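Local coordinates for protein omega transaminase (Pseudomonas sp., PDB 5LHA) that catalyses the pyridoxal phosphate-dependent transfer of amino groups as an omega (amine) transaminase of fold type I, here with pyridoxamine phosphate bound, at residues 191-196 with 397-402; 373-378 with 453-458. All coordinates share one frame; numbering follows the deposited sequence.

How the contacts relate
Contact 1 and contact 2 show how the place of a contact in the fold goes with its chemistry. Both reach the same sheet, the one that holds the neighbouring strands 378-384 and 387-393: segment 397-402 follows the second of these, and segment 373-378 runs into the first. Contact 1 lies at the surface and is polar, with arginines bonded to backbone carbonyls between a loop and a segment with a short, weakly bonded strand. Contact 2 is partly buried and apolar, built from two aromatic rings and two valines, with no hydrogen bond between its segments. The centres are about 18 Å apart, yet the contacts meet where Leu402 CD1 packs on Val377 CG2 at 3.7 Å, and their segments alternate along the chain.

Contact 1 (191-196 with 397-402); sequences WLYRNP and RTRQPL
Arg399 and the pair Tyr193-Arg194 exchange bonds, each segment lending a backbone carbonyl to an arginine of the other. Followed outward, Arg399 begins with CB 3.7 Å from Tyr193 CE2. CG, beside its own backbone N at chi1 -58°, then sits over one face of that ring, displaced toward the rim and 3.5 Å from Tyr193 CZ, a CH-pi contact. The chain bends at chi2, and CD comes to 3.8 Å from Tyr193 O. At the tip NH1 gives Tyr193 O a short but bent, weak hydrogen bond of 2.6 Å, while Tyr193 CE1 lies over one face of the guanidinium, whose plane is tilted 35° from the ring.

Arg194 answers from the other side of the exchange. Its chain is extended from CG to NE, and the edge of its guanidinium holds Arg399 O with two donors: NE at 2.6 Å, approaching almost in line with the carbonyl bond, and NH2 at 2.7 Å, a weak bond. Pro401 rests against the same group, its CB 3.7 Å from Arg194 NH2. Arg194 NH1 turns elsewhere, to a salt bridge with Asp391 on strand 387-393.

Arg399 NH2 lies close to Arg200, a like charge; the carbonyls of Tyr193 and Leu192, the latter bonded by Arg200, could offset some of it. The chemistry thus ties the loop after strand 184-187, outermost in its own sheet within the chain, to the region beyond strand 387-393 through carbonyls, with Asp391 placed to offset the charge of Arg194, in part at least.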
ATOM      1  N   TRP A 191      26.714 -13.417  -1.875  1.00 30.89           N
ATOM      2  CA  TRP A 191      27.845 -12.703  -1.290  1.00 30.69           C
ATOM      3  C   TRP A 191      28.673 -13.710  -0.503  1.00 31.31           C
ATOM      4  O   TRP A 191      28.208 -14.245   0.509  1.00 31.20           O
ATOM      5  CB  TRP A 191      27.346 -11.574  -0.389  1.00 31.60           C
ATOM      6  CG  TRP A 191      28.403 -10.625   0.144  1.00 30.50           C
ATOM      7  CD1 TRP A 191      29.711 -10.532  -0.245  1.00 31.68           C
ATOM      8  CD2 TRP A 191      28.221  -9.639   1.166  1.00 30.89           C
ATOM      9  NE1 TRP A 191      30.352  -9.546   0.471  1.00 32.16           N
ATOM     10  CE2 TRP A 191      29.461  -8.984   1.344  1.00 31.61           C
ATOM     11  CE3 TRP A 191      27.131  -9.246   1.950  1.00 31.28           C
ATOM     12  CZ2 TRP A 191      29.637  -7.959   2.274  1.00 32.62           C
ATOM     13  CZ3 TRP A 191      27.307  -8.229   2.873  1.00 32.12           C
ATOM     14  CH2 TRP A 191      28.551  -7.593   3.025  1.00 33.35           C
ATOM     15  N   LEU A 192      29.878 -14.004  -0.992  1.00 32.27           N
ATOM     16  CA  LEU A 192      30.686 -15.051  -0.372  1.00 34.66           C
ATOM     17  C   LEU A 192      31.166 -14.646   1.021  1.00 36.26           C
ATOM     18  O   LEU A 192      31.221 -15.482   1.934  1.00 38.21           O
ATOM     19  CB  LEU A 192      31.886 -15.369  -1.265  1.00 35.60           C
ATOM     20  CG  LEU A 192      31.660 -16.136  -2.563  1.00 36.29           C
ATOM     21  CD1 LEU A 192      32.667 -15.673  -3.611  1.00 38.03           C
ATOM     22  CD2 LEU A 192      31.798 -17.620  -2.299  1.00 37.53           C
ATOM     23  N   TYR A 193      31.476 -13.362   1.216  1.00 34.81           N
ATOM     24  CA  TYR A 193      32.041 -12.932   2.490  1.00 34.43           C
ATOM     25  C   TYR A 193      31.004 -12.986   3.614  1.00 34.87           C
ATOM     26  O   TYR A 193      31.340 -13.337   4.750  1.00 35.69           O
ATOM     27  CB  TYR A 193      32.649 -11.532   2.350  1.00 32.45           C
ATOM     28  CG  TYR A 193      33.648 -11.217   3.441  1.00 30.64           C
ATOM     29  CD1 TYR A 193      34.814 -11.969   3.580  1.00 29.34           C
ATOM     30  CD2 TYR A 193      33.411 -10.199   4.359  1.00 29.81           C
ATOM     31  CE1 TYR A 193      35.724 -11.701   4.591  1.00 28.74           C
ATOM     32  CE2 TYR A 193      34.321  -9.921   5.370  1.00 28.57           C
ATOM     33  CZ  TYR A 193      35.474 -10.676   5.484  1.00 28.21           C
ATOM     34  OH  TYR A 193      36.373 -10.411   6.495  1.00 27.37           O
ATOM     35  N   ARG A 194      29.746 -12.631   3.328  1.00 32.74           N
ATOM     36  CA  ARG A 194      28.670 -12.647   4.327  1.00 30.08           C
ATOM     37  C   ARG A 194      27.398 -13.167   3.673  1.00 29.97           C
ATOM     38  O   ARG A 194      26.850 -12.495   2.793  1.00 32.37           O
ATOM     39  CB  ARG A 194      28.417 -11.256   4.915  1.00 28.02           C
ATOM     40  CG  ARG A 194      29.556 -10.651   5.716  1.00 28.73           C
ATOM     41  CD  ARG A 194      29.093  -9.388   6.433  1.00 29.57           C
ATOM     42  NE  ARG A 194      30.184  -8.720   7.141  1.00 32.05           N
ATOM     43  CZ  ARG A 194      31.057  -7.889   6.577  1.00 33.97           C
ATOM     44  NH1 ARG A 194      30.979  -7.601   5.281  1.00 33.31           N
ATOM     45  NH2 ARG A 194      32.009  -7.340   7.319  1.00 35.66           N
ATOM     46  N   ASN A 195      26.908 -14.328   4.108  1.00 28.39           N
ATOM     47  CA  ASN A 195      25.657 -14.874   3.591  1.00 25.83           C
ATOM     48  C   ASN A 195      25.039 -15.775   4.651  1.00 25.68           C
ATOM     49  O   ASN A 195      25.739 -16.246   5.552  1.00 26.80           O
ATOM     50  CB  ASN A 195      25.864 -15.622   2.259  1.00 24.86           C
ATOM     51  CG  ASN A 195      26.849 -16.773   2.361  1.00 21.69           C
ATOM     52  OD1 ASN A 195      26.492 -17.879   2.761  1.00 27.37           O
ATOM     53  ND2 ASN A 195      28.097 -16.515   1.988  1.00 21.80           N
ATOM     54  N   PRO A 196      23.721 -16.007   4.585  1.00 22.61           N
ATOM     55  CA  PRO A 196      23.046 -16.807   5.628  1.00 23.18           C
ATOM     56  C   PRO A 196      23.564 -18.229   5.817  1.00 25.08           C
ATOM     57  O   PRO A 196      23.301 -18.820   6.870  1.00 26.88           O
ATOM     58  CB  PRO A 196      21.587 -16.835   5.147  1.00 23.54           C
ATOM     59  CG  PRO A 196      21.436 -15.616   4.343  1.00 23.68           C
ATOM     60  CD  PRO A 196      22.759 -15.340   3.692  1.00 21.18           C
ATOM     61  N   ARG A 397      37.223 -13.698  12.379  1.00 38.61           N
ATOM     62  CA  ARG A 397      36.503 -14.970  12.364  1.00 39.41           C
ATOM     63  C   ARG A 397      35.029 -14.787  12.000  1.00 40.26           C
ATOM     64  O   ARG A 397      34.487 -15.541  11.182  1.00 40.39           O
ATOM     65  CB  ARG A 397      36.641 -15.679  13.718  1.00 39.45           C
ATOM     66  CG  ARG A 397      38.071 -16.118  14.081  1.00 41.37           C
ATOM     67  CD  ARG A 397      38.092 -17.267  15.106  1.00 44.00           C
ATOM     68  NE  ARG A 397      39.270 -17.248  15.980  1.00 45.82           N
ATOM     69  CZ  ARG A 397      39.442 -18.056  17.029  1.00 46.12           C
ATOM     70  NH1 ARG A 397      38.510 -18.953  17.335  1.00 47.05           N
ATOM     71  NH2 ARG A 397      40.540 -17.969  17.779  1.00 44.21           N
ATOM     72  N   THR A 398      34.364 -13.792  12.585  1.00 39.60           N
ATOM     73  CA  THR A 398      32.932 -13.620  12.381  1.00 39.39           C
ATOM     74  C   THR A 398      32.587 -12.651  11.265  1.00 36.34           C
ATOM     75  O   THR A 398      31.405 -12.533  10.921  1.00 29.87           O
ATOM     76  CB  THR A 398      32.270 -13.106  13.650  1.00 43.01           C
ATOM     77  OG1 THR A 398      30.850 -13.184  13.494  1.00 45.05           O
ATOM     78  CG2 THR A 398      32.657 -11.653  13.857  1.00 42.31           C
ATOM     79  N   ARG A 399      33.585 -11.960  10.705  1.00 39.02           N
ATOM     80  CA  ARG A 399      33.402 -10.971   9.641  1.00 40.45           C
ATOM     81  C   ARG A 399      32.443  -9.844  10.028  1.00 42.59           C
ATOM     82  O   ARG A 399      31.788  -9.257   9.165  1.00 44.25           O
ATOM     83  CB  ARG A 399      32.934 -11.643   8.344  1.00 39.77           C
ATOM     84  CG  ARG A 399      33.891 -12.711   7.852  1.00 39.80           C
ATOM     85  CD  ARG A 399      33.295 -14.102   7.922  1.00 39.53           C
ATOM     86  NE  ARG A 399      34.170 -15.086   7.292  1.00 40.69           N
ATOM     87  CZ  ARG A 399      34.275 -15.291   5.981  1.00 42.24           C
ATOM     88  NH1 ARG A 399      33.544 -14.591   5.123  1.00 41.35           N
ATOM     89  NH2 ARG A 399      35.112 -16.214   5.524  1.00 43.39           N
ATOM     90  N   GLN A 400      32.322  -9.532  11.308  1.00 44.35           N
ATOM     91  CA  GLN A 400      31.449  -8.432  11.694  1.00 45.22           C
ATOM     92  C   GLN A 400      32.022  -7.119  11.185  1.00 41.33           C
ATOM     93  O   GLN A 400      33.191  -6.826  11.431  1.00 40.45           O
ATOM     94  CB  GLN A 400      31.263  -8.334  13.198  1.00 48.41           C
ATOM     95  CG  GLN A 400      30.236  -7.275  13.528  1.00 51.72           C
ATOM     96  CD  GLN A 400      29.806  -7.284  14.958  1.00 55.20           C
ATOM     97  OE1 GLN A 400      30.356  -8.012  15.779  1.00 57.61           O
ATOM     98  NE2 GLN A 400      28.791  -6.486  15.268  1.00 55.84           N
ATOM     99  N   PRO A 401      31.244  -6.317  10.472  1.00 39.20           N
ATOM    100  CA  PRO A 401      31.767  -5.043   9.969  1.00 38.82           C
ATOM    101  C   PRO A 401      32.176  -4.087  11.087  1.00 37.93           C
ATOM    102  O   PRO A 401      31.625  -4.105  12.191  1.00 38.51           O
ATOM    103  CB  PRO A 401      30.593  -4.489   9.159  1.00 38.38           C
ATOM    104  CG  PRO A 401      29.397  -5.128   9.762  1.00 37.48           C
ATOM    105  CD  PRO A 401      29.821  -6.497  10.150  1.00 37.52           C
ATOM    106  N   LEU A 402      33.183  -3.266  10.792  1.00 37.21           N
ATOM    107  CA  LEU A 402      33.460  -2.091  11.606  1.00 38.67           C
ATOM    108  C   LEU A 402      32.211  -1.225  11.697  1.00 40.04           C
ATOM    109  O   LEU A 402      31.441  -1.119  10.738  1.00 42.34           O
ATOM    110  CB  LEU A 402      34.594  -1.264  10.988  1.00 39.95           C
ATOM    111  CG  LEU A 402      36.087  -1.493  11.248  1.00 43.45           C
ATOM    112  CD1 LEU A 402      36.905  -0.379  10.596  1.00 43.75           C
ATOM    113  CD2 LEU A 402      36.394  -1.557  12.734  1.00 44.54           C
TER

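Contact 2 (373-378 with 453-458); sequences ERYAVV and AFARCG
Val377 and Gly458 have the nearest CA atoms across the contact, 6.3 Å apart, where a type I turn from Tyr375 to Val378 faces the C-terminal end of helix 440-457. Phe454 and Tyr375 share the largest part of the packing. Phe454 CB sits squarely over the centre of the Tyr375 ring, 3.4 Å from the centroid, a CH-pi contact close to the ring normal. A chi1 of -76° sets Phe454 CG beside the backbone N. The two ring planes are 37° apart, neither a stack nor edge-to-face. Val378 CG2 covers one face of the phenylalanine, 4.0 Å from its centroid, and Val377 CG1 comes at the edge, 3.9 Å from CE1. Tyr375 OH lies 3.1 Å from Ala455 N at an angle too poor for a hydrogen bond, and touches Ala455 CB at 3.4 Å. Phe454 O, which accepts the helical bond from Gly458 N, also lies 3.1 Å from Tyr375 CE1. Leu392 and Ile412 also touch Phe454, placing the ring between strand 387-393 and helix 408-418. The last turn of the C-terminal helix, packed against the turn that leads into strand 378-384 and against that strand's first residue, is consistent with the alpha/beta C-terminal domain of fold type I aminotransferases.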
ATOM      1  N   GLU A 373      46.623  -9.817   4.893  1.00 64.56           N
ATOM      2  CA  GLU A 373      47.467 -10.435   5.913  1.00 72.00           C
ATOM      3  C   GLU A 373      48.130  -9.395   6.809  1.00 81.92           C
ATOM      4  O   GLU A 373      48.258  -9.608   8.021  1.00 86.65           O
ATOM      5  CB  GLU A 373      48.504 -11.343   5.258  1.00 70.91           C
ATOM      6  CG  GLU A 373      47.917 -12.612   4.630  1.00 70.57           C
ATOM      7  CD  GLU A 373      46.958 -12.346   3.480  1.00 70.51           C
ATOM      8  OE1 GLU A 373      46.944 -11.215   2.947  1.00 70.39           O
ATOM      9  OE2 GLU A 373      46.210 -13.274   3.109  1.00 71.15           O
ATOM     10  N   ARG A 374      48.553  -8.261   6.236  1.00 87.75           N
ATOM     11  CA  ARG A 374      49.316  -7.275   7.002  1.00 86.81           C
ATOM     12  C   ARG A 374      48.479  -6.634   8.106  1.00 81.99           C
ATOM     13  O   ARG A 374      48.984  -6.376   9.205  1.00 83.00           O
ATOM     14  CB  ARG A 374      49.863  -6.190   6.077  1.00 89.24           C
ATOM     15  CG  ARG A 374      50.944  -6.647   5.104  1.00 92.40           C
ATOM     16  CD  ARG A 374      51.386  -5.491   4.209  1.00 94.80           C
ATOM     17  NE  ARG A 374      52.083  -5.947   3.006  1.00 97.71           N
ATOM     18  CZ  ARG A 374      53.362  -5.702   2.740  1.00100.49           C
ATOM     19  NH1 ARG A 374      54.095  -4.990   3.588  1.00101.60           N
ATOM     20  NH2 ARG A 374      53.909  -6.157   1.618  1.00101.24           N
ATOM     21  N   TYR A 375      47.204  -6.367   7.838  1.00 73.26           N
ATOM     22  CA  TYR A 375      46.376  -5.525   8.694  1.00 63.59           C
ATOM     23  C   TYR A 375      45.156  -6.305   9.162  1.00 55.61           C
ATOM     24  O   TYR A 375      44.364  -6.781   8.342  1.00 53.90           O
ATOM     25  CB  TYR A 375      45.968  -4.252   7.951  1.00 57.23           C
ATOM     26  CG  TYR A 375      47.128  -3.324   7.655  1.00 47.83           C
ATOM     27  CD1 TYR A 375      47.689  -2.544   8.659  1.00 43.74           C
ATOM     28  CD2 TYR A 375      47.668  -3.236   6.379  1.00 44.12           C
ATOM     29  CE1 TYR A 375      48.745  -1.696   8.401  1.00 42.32           C
ATOM     30  CE2 TYR A 375      48.731  -2.385   6.110  1.00 42.48           C
ATOM     31  CZ  TYR A 375      49.263  -1.617   7.125  1.00 42.25           C
ATOM     32  OH  TYR A 375      50.316  -0.771   6.860  1.00 42.80           O
ATOM     33  N   ALA A 376      45.031  -6.468  10.484  1.00 48.35           N
ATOM     34  CA  ALA A 376      43.892  -7.191  11.046  1.00 41.96           C
ATOM     35  C   ALA A 376      42.559  -6.600  10.596  1.00 37.76           C
ATOM     36  O   ALA A 376      41.606  -7.339  10.322  1.00 36.81           O
ATOM     37  CB  ALA A 376      43.981  -7.202  12.574  1.00 40.64           C
ATOM     38  N   VAL A 377      42.476  -5.270  10.504  1.00 35.56           N
ATOM     39  CA  VAL A 377      41.201  -4.627  10.198  1.00 32.13           C
ATOM     40  C   VAL A 377      40.746  -4.913   8.767  1.00 30.02           C
ATOM     41  O   VAL A 377      39.556  -4.779   8.461  1.00 28.17           O
ATOM     42  CB  VAL A 377      41.300  -3.111  10.481  1.00 30.19           C
ATOM     43  CG1 VAL A 377      42.144  -2.402   9.420  1.00 29.87           C
ATOM     44  CG2 VAL A 377      39.917  -2.485  10.574  1.00 29.03           C
ATOM     45  N   VAL A 378      41.653  -5.339   7.892  1.00 30.70           N
ATOM     46  CA  VAL A 378      41.327  -5.645   6.500  1.00 28.58           C
ATOM     47  C   VAL A 378      40.768  -7.063   6.430  1.00 28.35           C
ATOM     48  O   VAL A 378      41.515  -8.040   6.514  1.00 30.01           O
ATOM     49  CB  VAL A 378      42.555  -5.491   5.594  1.00 24.84           C
ATOM     50  CG1 VAL A 378      42.203  -5.815   4.145  1.00 24.39           C
ATOM     51  CG2 VAL A 378      43.125  -4.081   5.711  1.00 22.20           C
ATOM     52  N   ALA A 453      47.921   4.631   4.516  1.00 34.51           N
ATOM     53  CA  ALA A 453      46.765   4.944   5.352  1.00 30.65           C
ATOM     54  C   ALA A 453      46.546   3.885   6.426  1.00 31.59           C
ATOM     55  O   ALA A 453      46.171   4.208   7.559  1.00 30.32           O
ATOM     56  CB  ALA A 453      45.521   5.107   4.481  1.00 26.70           C
ATOM     57  N   PHE A 454      46.742   2.608   6.081  1.00 33.21           N
ATOM     58  CA  PHE A 454      46.565   1.546   7.064  1.00 34.13           C
ATOM     59  C   PHE A 454      47.726   1.467   8.038  1.00 37.74           C
ATOM     60  O   PHE A 454      47.534   1.042   9.181  1.00 40.28           O
ATOM     61  CB  PHE A 454      46.377   0.200   6.370  1.00 32.76           C
ATOM     62  CG  PHE A 454      45.024   0.025   5.785  1.00 34.33           C
ATOM     63  CD1 PHE A 454      43.948  -0.304   6.591  1.00 35.78           C
ATOM     64  CD2 PHE A 454      44.814   0.216   4.438  1.00 35.13           C
ATOM     65  CE1 PHE A 454      42.698  -0.452   6.055  1.00 36.86           C
ATOM     66  CE2 PHE A 454      43.568   0.074   3.898  1.00 35.54           C
ATOM     67  CZ  PHE A 454      42.508  -0.261   4.703  1.00 36.77           C
ATOM     68  N   ALA A 455      48.935   1.843   7.611  1.00 38.26           N
ATOM     69  CA  ALA A 455      50.032   1.964   8.564  1.00 40.12           C
ATOM     70  C   ALA A 455      49.727   3.042   9.591  1.00 39.49           C
ATOM     71  O   ALA A 455      50.043   2.896  10.778  1.00 40.30           O
ATOM     72  CB  ALA A 455      51.342   2.270   7.837  1.00 40.44           C
ATOM     73  N   ARG A 456      49.088   4.122   9.149  1.00 38.91           N
ATOM     74  CA  ARG A 456      48.712   5.216  10.029  1.00 40.34           C
ATOM     75  C   ARG A 456      47.498   4.857  10.877  1.00 41.87           C
ATOM     76  O   ARG A 456      47.554   4.909  12.113  1.00 42.75           O
ATOM     77  CB  ARG A 456      48.441   6.461   9.185  1.00 40.09           C
ATOM     78  CG  ARG A 456      48.259   7.732   9.966  1.00 40.54           C
ATOM     79  CD  ARG A 456      49.453   7.996  10.838  1.00 42.22           C
ATOM     80  NE  ARG A 456      49.510   9.386  11.265  1.00 44.34           N
ATOM     81  CZ  ARG A 456      50.413  10.258  10.830  1.00 47.04           C
ATOM     82  NH1 ARG A 456      51.337   9.874   9.957  1.00 47.94           N
ATOM     83  NH2 ARG A 456      50.398  11.508  11.280  1.00 48.05           N
ATOM     84  N   CYS A 457      46.395   4.465  10.233  1.00 41.10           N
ATOM     85  CA  CYS A 457      45.102   4.370  10.899  1.00 40.29           C
ATOM     86  C   CYS A 457      44.504   2.967  10.882  1.00 39.53           C
ATOM     87  O   CYS A 457      43.325   2.808  11.215  1.00 38.02           O
ATOM     88  CB  CYS A 457      44.124   5.362  10.263  1.00 41.14           C
ATOM     89  SG  CYS A 457      44.762   7.056  10.171  1.00 43.62           S
ATOM     90  N   GLY A 458      45.267   1.950  10.501  1.00 40.45           N
ATOM     91  CA  GLY A 458      44.752   0.593  10.450  1.00 41.30           C
ATOM     92  C   GLY A 458      44.689  -0.089  11.806  1.00 42.48           C
ATOM     93  O   GLY A 458      43.781  -0.878  12.081  1.00 43.01           O
TER